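Local coordinates for blue (Type 1) copper domain protein (Nitrosopumilus maritimus, PDB 5FC9), which binds copper in an open mononuclear type 1 site within a purple cupredoxin domain and probably takes part in electron transfer, at residues E25-V28 with G29-V32; Y80-S83 with F84-W87. All blocks are in the same frame, centred on the assembly; numbering follows the deposited sequence.

Contact 1: residues E25-V28 with G29-V32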
ATOM      1  N   GLU A  25      25.012   4.738  -8.578  1.00 22.37           N
ATOM      2  CA  GLU A  25      25.789   5.089  -9.767  1.00 24.56           C
ATOM      3  C   GLU A  25      27.268   4.761  -9.565  1.00 25.20           C
ATOM      4  O   GLU A  25      27.904   5.258  -8.639  1.00 27.43           O
ATOM      5  CB  GLU A  25      25.612   6.573 -10.103  1.00 29.14           C
ATOM      6  CG  GLU A  25      24.196   6.923 -10.523  1.00 31.88           C
ATOM      7  CD  GLU A  25      23.942   8.415 -10.604  1.00 41.54           C
ATOM      8  OE1 GLU A  25      24.278   9.131  -9.640  1.00 45.78           O
ATOM      9  OE2 GLU A  25      23.400   8.870 -11.635  1.00 44.31           O
ATOM     10  N   ILE A  26      27.805   3.918 -10.439  1.00 21.85           N
ATOM     11  CA  ILE A  26      29.195   3.470 -10.329  1.00 25.02           C
ATOM     12  C   ILE A  26      29.873   3.441 -11.689  1.00 29.17           C
ATOM     13  O   ILE A  26      29.221   3.232 -12.709  1.00 26.24           O
ATOM     14  CB  ILE A  26      29.308   2.053  -9.714  1.00 24.45           C
ATOM     15  CG1 ILE A  26      28.410   1.073 -10.474  1.00 25.71           C
ATOM     16  CG2 ILE A  26      28.966   2.068  -8.233  1.00 24.66           C
ATOM     17  CD1 ILE A  26      28.790  -0.368 -10.309  1.00 21.88           C
ATOM     18  N   PRO A  27      31.197   3.643 -11.706  1.00 30.23           N
ATOM     19  CA  PRO A  27      31.953   3.401 -12.936  1.00 33.25           C
ATOM     20  C   PRO A  27      32.119   1.907 -13.192  1.00 29.83           C
ATOM     21  O   PRO A  27      32.071   1.108 -12.260  1.00 28.81           O
ATOM     22  CB  PRO A  27      33.302   4.072 -12.660  1.00 29.46           C
ATOM     23  CG  PRO A  27      33.428   4.073 -11.182  1.00 30.35           C
ATOM     24  CD  PRO A  27      32.031   4.231 -10.645  1.00 30.57           C
ATOM     25  N   VAL A  28      32.311   1.543 -14.454  1.00 32.45           N
ATOM     26  CA  VAL A  28      32.449   0.148 -14.860  1.00 31.51           C
ATOM     27  C   VAL A  28      33.637  -0.524 -14.164  1.00 30.98           C
ATOM     28  O   VAL A  28      34.656   0.117 -13.920  1.00 31.81           O
ATOM     29  CB  VAL A  28      32.587   0.059 -16.401  1.00 39.17           C
ATOM     30  CG1 VAL A  28      33.743   0.926 -16.885  1.00 41.82           C
ATOM     31  CG2 VAL A  28      32.753  -1.366 -16.852  1.00 37.52           C
ATOM     32  N   GLY A  29      33.476  -1.795 -13.800  1.00 32.37           N
ATOM     33  CA  GLY A  29      34.519  -2.548 -13.124  1.00 31.12           C
ATOM     34  C   GLY A  29      34.440  -2.513 -11.607  1.00 31.57           C
ATOM     35  O   GLY A  29      35.244  -3.146 -10.928  1.00 31.09           O
ATOM     36  N   THR A  30      33.464  -1.779 -11.079  1.00 26.30           N
ATOM     37  CA  THR A  30      33.314  -1.589  -9.638  1.00 27.12           C
ATOM     38  C   THR A  30      32.729  -2.831  -8.958  1.00 24.05           C
ATOM     39  O   THR A  30      31.873  -3.514  -9.522  1.00 24.02           O
ATOM     40  CB  THR A  30      32.421  -0.361  -9.343  1.00 27.25           C
ATOM     41  OG1 THR A  30      33.020   0.814  -9.903  1.00 32.25           O
ATOM     42  CG2 THR A  30      32.228  -0.154  -7.848  1.00 26.67           C
ATOM     43  N   THR A  31      33.223  -3.131  -7.758  1.00 22.33           N
ATOM     44  CA  THR A  31      32.644  -4.155  -6.908  1.00 24.43           C
ATOM     45  C   THR A  31      31.588  -3.514  -6.012  1.00 21.04           C
ATOM     46  O   THR A  31      31.894  -2.608  -5.232  1.00 21.20           O
ATOM     47  CB  THR A  31      33.710  -4.849  -6.029  1.00 25.19           C
ATOM     48  OG1 THR A  31      34.622  -5.576  -6.864  1.00 28.16           O
ATOM     49  CG2 THR A  31      33.050  -5.815  -5.054  1.00 25.77           C
ATOM     50  N   VAL A  32      30.345  -3.976  -6.150  1.00 20.00           N
ATOM     51  CA  VAL A  32      29.238  -3.472  -5.344  1.00 18.59           C
ATOM     52  C   VAL A  32      28.956  -4.425  -4.185  1.00 19.06           C
ATOM     53  O   VAL A  32      28.929  -5.639  -4.369  1.00 17.84           O
ATOM     54  CB  VAL A  32      27.965  -3.300  -6.198  1.00 18.57           C
ATOM     55  CG1 VAL A  32      26.769  -2.928  -5.318  1.00 19.14           C
ATOM     56  CG2 VAL A  32      28.203  -2.249  -7.256  1.00 19.83           C
TER
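Thr30 overlaps Pro27, which opens the turn, and Ile26 just before it, its hydroxyl tucked against Pro27 and its methyl lying beside Ile26. The chain reverses here through a type II beta turn from Pro27 to Thr30, and the carbonyl of Pro27 serves both donors of Thr30. The hydroxyl makes the short bond, with Thr30 OG1 2.6 Å from Pro27 O and tilted 28° from the carbonyl plane; the turn's backbone bond from Thr30 N to the same oxygen is weak at 3.4 Å. With OG1 beside its own backbone N (chi1 -60°), the hydroxyl and the amide can reach one acceptor together. Thr30 OG1 also rests 3.5 Å from Pro27 CG. A valine at this position would probably take the short hydroxyl bond from Pro27 O, keeping the weak amide bond, and leave the turn less firmly fixed. Gly29 takes the third place of the turn, at backbone angles that would press a side chain against Val28 O. Away from the turn, along the strands, the contact is apolar. Ile26 places CG1 between its backbone N and carbonyl carbon (chi1 53°), which sends CD1 across to Val32 CG2 at 3.6 Å and to Thr30 CB at 3.8 Å. Gly29 and Thr30 face Phe72 as a G1 beta bulge, the classic companion of a type II turn. The turn thus carries the chain from strand 23-26 of one sheet to strand 30-36 of the other, beside strand 67-72, while Ile26 also packs on Phe72 and on Val92 and Val94 of strand 89-94.

Contact 2: residues Y80-S83 with F84-W87. With CU (copper (II) ion), chain E.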
ATOM      1  N   TYR A  80      17.123  -4.806  -9.941  1.00 15.48           N
ATOM      2  CA  TYR A  80      17.128  -5.998  -9.109  1.00 14.80           C
ATOM      3  C   TYR A  80      16.031  -5.908  -8.070  1.00 13.83           C
ATOM      4  O   TYR A  80      15.530  -4.819  -7.790  1.00 16.35           O
ATOM      5  CB  TYR A  80      18.485  -6.191  -8.416  1.00 15.72           C
ATOM      6  CG  TYR A  80      18.794  -5.102  -7.426  1.00 15.55           C
ATOM      7  CD1 TYR A  80      19.426  -3.941  -7.826  1.00 14.15           C
ATOM      8  CD2 TYR A  80      18.437  -5.234  -6.087  1.00 15.55           C
ATOM      9  CE1 TYR A  80      19.708  -2.916  -6.919  1.00 16.05           C
ATOM     10  CE2 TYR A  80      18.701  -4.220  -5.175  1.00 14.37           C
ATOM     11  CZ  TYR A  80      19.333  -3.071  -5.591  1.00 14.57           C
ATOM     12  OH  TYR A  80      19.607  -2.060  -4.699  1.00 16.31           O
ATOM     13  N   TYR A  81      15.671  -7.039  -7.489  1.00 14.97           N
ATOM     14  CA  TYR A  81      14.652  -7.018  -6.453  1.00 14.07           C
ATOM     15  C   TYR A  81      15.020  -8.056  -5.390  1.00 15.23           C
ATOM     16  O   TYR A  81      16.102  -8.642  -5.435  1.00 15.00           O
ATOM     17  CB  TYR A  81      13.269  -7.225  -7.114  1.00 15.68           C
ATOM     18  CG  TYR A  81      12.744  -8.637  -7.312  1.00 13.87           C
ATOM     19  CD1 TYR A  81      11.378  -8.878  -7.340  1.00 21.83           C
ATOM     20  CD2 TYR A  81      13.597  -9.739  -7.391  1.00 15.67           C
ATOM     21  CE1 TYR A  81      10.875 -10.173  -7.493  1.00 26.90           C
ATOM     22  CE2 TYR A  81      13.104 -11.018  -7.531  1.00 18.16           C
ATOM     23  CZ  TYR A  81      11.748 -11.230  -7.587  1.00 24.92           C
ATOM     24  OH  TYR A  81      11.254 -12.508  -7.743  1.00 29.05           O
ATOM     25  N   CYS A  82      14.121  -8.270  -4.444  1.00 13.13           N
ATOM     26  CA  CYS A  82      14.207  -9.345  -3.468  1.00 16.42           C
ATOM     27  C   CYS A  82      13.040 -10.276  -3.702  1.00 17.12           C
ATOM     28  O   CYS A  82      11.896  -9.820  -3.771  1.00 15.29           O
ATOM     29  CB  CYS A  82      14.160  -8.789  -2.040  1.00 16.97           C
ATOM     30  SG  CYS A  82      13.997 -10.048  -0.747  1.00 14.44           S
ATOM     31  N   SER A  83      13.286 -11.577  -3.819  1.00 15.56           N
ATOM     32  CA  SER A  83      12.172 -12.460  -4.145  1.00 16.28           C
ATOM     33  C   SER A  83      11.178 -12.595  -2.976  1.00 17.80           C
ATOM     34  O   SER A  83      10.016 -12.969  -3.182  1.00 18.71           O
ATOM     35  CB  SER A  83      12.680 -13.838  -4.602  1.00 22.16           C
ATOM     36  OG  SER A  83      13.271 -14.569  -3.543  1.00 24.19           O
ATOM     37  N   PHE A  84      11.618 -12.269  -1.759  1.00 16.51           N
ATOM     38  CA  PHE A  84      10.721 -12.302  -0.609  1.00 17.53           C
ATOM     39  C   PHE A  84       9.856 -11.050  -0.535  1.00 16.68           C
ATOM     40  O   PHE A  84       8.734 -11.078  -0.024  1.00 17.52           O
ATOM     41  CB  PHE A  84      11.502 -12.423   0.696  1.00 16.36           C
ATOM     42  CG  PHE A  84      12.482 -13.556   0.725  1.00 21.00           C
ATOM     43  CD1 PHE A  84      12.201 -14.759   0.107  1.00 24.57           C
ATOM     44  CD2 PHE A  84      13.682 -13.412   1.393  1.00 19.76           C
ATOM     45  CE1 PHE A  84      13.117 -15.799   0.147  1.00 24.09           C
ATOM     46  CE2 PHE A  84      14.598 -14.445   1.442  1.00 24.14           C
ATOM     47  CZ  PHE A  84      14.314 -15.640   0.811  1.00 25.05           C
ATOM     48  N   HIS A  85      10.403  -9.946  -1.024  1.00 15.37           N
ATOM     49  CA  HIS A  85       9.691  -8.670  -1.022  1.00 14.98           C
ATOM     50  C   HIS A  85       9.814  -8.029  -2.383  1.00 14.88           C
ATOM     51  O   HIS A  85      10.568  -7.084  -2.558  1.00 14.76           O
ATOM     52  CB  HIS A  85      10.235  -7.741   0.069  1.00 14.33           C
ATOM     53  CG  HIS A  85      10.438  -8.427   1.386  1.00 16.19           C
ATOM     54  ND1 HIS A  85      11.666  -8.887   1.806  1.00 15.60           N
ATOM     55  CD2 HIS A  85       9.559  -8.760   2.363  1.00 17.28           C
ATOM     56  CE1 HIS A  85      11.541  -9.467   2.987  1.00 14.37           C
ATOM     57  NE2 HIS A  85      10.271  -9.405   3.347  1.00 17.36           N
ATOM     58  N   PRO A  86       9.071  -8.553  -3.366  1.00 15.76           N
ATOM     59  CA  PRO A  86       9.301  -8.162  -4.762  1.00 17.32           C
ATOM     60  C   PRO A  86       8.955  -6.708  -5.076  1.00 15.86           C
ATOM     61  O   PRO A  86       9.388  -6.204  -6.111  1.00 16.46           O
ATOM     62  CB  PRO A  86       8.396  -9.123  -5.543  1.00 19.55           C
ATOM     63  CG  PRO A  86       7.407  -9.611  -4.581  1.00 20.55           C
ATOM     64  CD  PRO A  86       8.087  -9.638  -3.247  1.00 17.22           C
ATOM     65  N   TRP A  87       8.208  -6.044  -4.194  1.00 15.65           N
ATOM     66  CA  TRP A  87       7.942  -4.614  -4.361  1.00 15.80           C
ATOM     67  C   TRP A  87       9.191  -3.768  -4.097  1.00 15.65           C
ATOM     68  O   TRP A  87       9.248  -2.590  -4.454  1.00 17.95           O
ATOM     69  CB  TRP A  87       6.798  -4.149  -3.448  1.00 15.68           C
ATOM     70  CG  TRP A  87       7.055  -4.360  -1.991  1.00 14.89           C
ATOM     71  CD1 TRP A  87       7.584  -3.453  -1.099  1.00 15.23           C
ATOM     72  CD2 TRP A  87       6.798  -5.551  -1.249  1.00 13.31           C
ATOM     73  NE1 TRP A  87       7.668  -4.023   0.150  1.00 14.41           N
ATOM     74  CE2 TRP A  87       7.205  -5.313   0.082  1.00 14.29           C
ATOM     75  CE3 TRP A  87       6.262  -6.801  -1.580  1.00 15.57           C
ATOM     76  CZ2 TRP A  87       7.075  -6.282   1.082  1.00 14.30           C
ATOM     77  CZ3 TRP A  87       6.149  -7.766  -0.591  1.00 16.77           C
ATOM     78  CH2 TRP A  87       6.563  -7.502   0.726  1.00 16.19           C
TER
HETATM   79 CU    CU E1401      13.524  -8.679   0.942  1.00 17.16          CU
HETATM   80  O   HOH W   1      13.784  -6.642   0.037  1.00 19.53           O
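Cys82 sets SG anti to its backbone N (chi1 171°), while His85 holds its imidazole beside its own N (chi1 -45°), and the two side chains thereby converge on one copper ion. This is the ligand loop of the cupredoxin fold, in which a cysteine and a histidine from one short loop bind a type 1 copper. The metal lies 2.2 Å from Cys82 SG and 2.1 Å from His85 ND1; His42, from another part of the chain, and a water complete the coordination. That water is consistent with the open character of the site. Cys82 SG also accepts weak bonds from two successive amides, Phe84 N at 3.4 Å and His85 N at 3.6 Å, which would probably stabilise some of the negative charge on the sulfur and help fix its direction. A further weak bond, His85 N to Cys82 O, spans the bend. Phe84 CB lies over one face of the imidazole, near its rim, and the Phe84 ring meets SG obliquely, while Trp87 CH2 comes in plane at the edge of the same imidazole. The Ser83 hydroxyl lies beside the Phe84 ring and is hydrogen-bonded to Asn43 ND2. On the strand side of the loop, Tyr81 and Pro86 close the base: Tyr81 CE1 lies 3.3 Å from Pro86 CB, and CD1 of the same ring is 3.4 Å from Pro86 CA.

How the contacts relate
Followed from the N terminus, the chain first runs along strand 23-26 into contact 1, which closes a tight turn and passes the chain from the four-stranded sheet to the three-stranded one. The rest of strand 30-36 and strands 45-47, 53-54 and 67-72 follow before strand 76-81 leads into contact 2, which bends the chain round the copper ahead of strand 89-94. The two are in series, neither nested nor crossed, with centres about 22 Å apart on opposite sides of the chain's centre. Strand 89-94 links them, lying between strands 23-26 and 76-81; the domain carries a plain strand connection toward one end and the metal loop toward the other.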